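PDB 2W39: putative laminarinase from Phanerochaete chrysosporium, which probably hydrolyses beta-1,3-glucosidic bonds of laminarin and related beta-glucans, as a secreted family 16 glycoside hydrolase of a white rot fungus. Local coordinates for residues N32-D35 against Q36-L40. Residues are numbered along the deposited sequence; the frame is centred on the assembly and turned at random.
Sequences NYVD and QATAL
Val-34 lays its CB and CG1 against the methyl of Thr-38, the two side chains crossing at about a right angle with Val-34 CB 3.7 Å from Thr-38 CG2. Its other methyl, CG2, reaches along the first helical turn to Ala-39, coming within 3.8 Å of Ala-39 CB. One residue on, the carboxylate of Asp-35 folds back over the start of the helix: CG sits between the backbone N and the carbonyl carbon (chi1 80°), which brings OD2 to the backbone N-H of Thr-38. Asp-35 OD2 accepts two hydrogen bonds from Thr-38, from Thr-38 N at 2.9 Å and from Thr-38 OG1 at 2.8 Å, and the two donors arrive from opposite faces of the carboxylate plane. The hydroxyl comes in on the syn side, 33° out of that plane, while the N-H lies nearly in line with the C-O bond. With Thr-38 CG2 anti to its own backbone N, OG1 is left beside that N, which lets one residue offer both donors while its methyl turns to Val-34. Asp-35, just after strand 31-33 of the beta-sandwich, is the N-cap of helix 36-41, where its negative charge probably also favours the positive end of the helix dipole. Cut back to an alanine here, the cap would probably leave the Thr-38 N-H and hydroxyl without their shared acceptor and let the first turn fray. The backbone carbonyl of Asp-35 starts the helical bonding, with Ala-39 N 2.8 Å from Asp-35 O. The end of Gln-36 is engaged elsewhere, its NE2 hydrogen-bonded to Leu-15 O and its OE1 to His-20 ND1, whereas Val-34 and Ala-39 both rest on Val-72 of strand 69-76, which runs parallel to strand 31-33.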
loop_
_atom_site.group_PDB
_atom_site.type_symbol
_atom_site.label_atom_id
_atom_site.label_comp_id
_atom_site.label_asym_id
_atom_site.label_seq_id
_atom_site.Cartn_x
_atom_site.Cartn_y
_atom_site.Cartn_z
ATOM N N ASN A 32 -4.345 -14.361 9.417
ATOM C CA ASN A 32 -5.158 -15.338 8.711
ATOM C C ASN A 32 -5.957 -14.582 7.658
ATOM O O ASN A 32 -6.947 -13.912 7.991
ATOM C CB ASN A 32 -6.081 -16.081 9.673
ATOM C CG ASN A 32 -6.834 -17.192 8.987
ATOM O OD1 ASN A 32 -6.238 -18.060 8.363
ATOM N ND2 ASN A 32 -8.149 -17.161 9.084
ATOM N N TYR A 33 -5.504 -14.647 6.412
ATOM C CA TYR A 33 -6.176 -13.953 5.326
ATOM C C TYR A 33 -7.398 -14.757 4.899
ATOM O O TYR A 33 -7.278 -15.890 4.438
ATOM C CB TYR A 33 -5.220 -13.806 4.161
ATOM C CG TYR A 33 -4.247 -12.653 4.244
ATOM C CD1 TYR A 33 -4.649 -11.383 4.672
ATOM C CD2 TYR A 33 -2.924 -12.812 3.803
ATOM C CE1 TYR A 33 -3.746 -10.307 4.684
ATOM C CE2 TYR A 33 -2.032 -11.740 3.807
ATOM C CZ TYR A 33 -2.458 -10.489 4.217
ATOM O OH TYR A 33 -1.624 -9.393 4.199
ATOM N N VAL A 34 -8.570 -14.154 5.056
ATOM C CA VAL A 34 -9.831 -14.832 4.775
ATOM C C VAL A 34 -10.349 -14.504 3.391
ATOM O O VAL A 34 -9.991 -13.487 2.800
ATOM C CB VAL A 34 -10.886 -14.524 5.858
ATOM C CG1 VAL A 34 -10.384 -14.999 7.228
ATOM C CG2 VAL A 34 -11.253 -13.046 5.883
ATOM N N ASP A 35 -11.179 -15.388 2.852
ATOM C CA ASP A 35 -11.792 -15.145 1.562
ATOM C C ASP A 35 -12.924 -14.120 1.653
ATOM O O ASP A 35 -13.261 -13.633 2.729
ATOM C CB ASP A 35 -12.214 -16.463 0.862
ATOM C CG ASP A 35 -13.520 -17.036 1.349
ATOM O OD1 ASP A 35 -13.978 -17.992 0.686
ATOM O OD2 ASP A 35 -14.074 -16.597 2.368
ATOM N N GLN A 36 -13.497 -13.778 0.510
ATOM C CA GLN A 36 -14.480 -12.724 0.475
ATOM C C GLN A 36 -15.734 -13.049 1.291
ATOM O O GLN A 36 -16.217 -12.205 2.047
ATOM C CB GLN A 36 -14.835 -12.460 -0.973
ATOM C CG GLN A 36 -15.777 -11.346 -1.174
ATOM C CD GLN A 36 -15.551 -10.706 -2.531
ATOM O OE1 GLN A 36 -14.409 -10.559 -3.006
ATOM N NE2 GLN A 36 -16.636 -10.329 -3.169
ATOM N N ALA A 37 -16.266 -14.264 1.125
ATOM C CA ALA A 37 -17.481 -14.643 1.848
ATOM C C ALA A 37 -17.223 -14.561 3.353
ATOM O O ALA A 37 -18.043 -14.046 4.117
ATOM C CB ALA A 37 -17.930 -16.054 1.455
ATOM N N THR A 38 -16.068 -15.052 3.785
ATOM C CA THR A 38 -15.736 -15.054 5.205
ATOM C C THR A 38 -15.551 -13.629 5.718
ATOM O O THR A 38 -16.056 -13.278 6.790
ATOM C CB THR A 38 -14.494 -15.904 5.457
ATOM O OG1 THR A 38 -14.733 -17.234 4.978
ATOM C CG2 THR A 38 -14.159 -15.976 6.936
ATOM N N ALA A 39 -14.858 -12.806 4.936
ATOM C CA ALA A 39 -14.660 -11.400 5.317
ATOM C C ALA A 39 -15.980 -10.665 5.497
ATOM O O ALA A 39 -16.155 -9.911 6.456
ATOM C CB ALA A 39 -13.810 -10.684 4.286
ATOM N N LEU A 40 -16.905 -10.880 4.563
ATOM C CA LEU A 40 -18.200 -10.223 4.655
ATOM C C LEU A 40 -18.994 -10.710 5.865
ATOM O O LEU A 40 -19.568 -9.906 6.599
ATOM C CB LEU A 40 -18.983 -10.398 3.357
ATOM C CG LEU A 40 -18.422 -9.615 2.164
ATOM C CD1 LEU A 40 -19.077 -10.081 0.873
ATOM C CD2 LEU A 40 -18.600 -8.102 2.334
#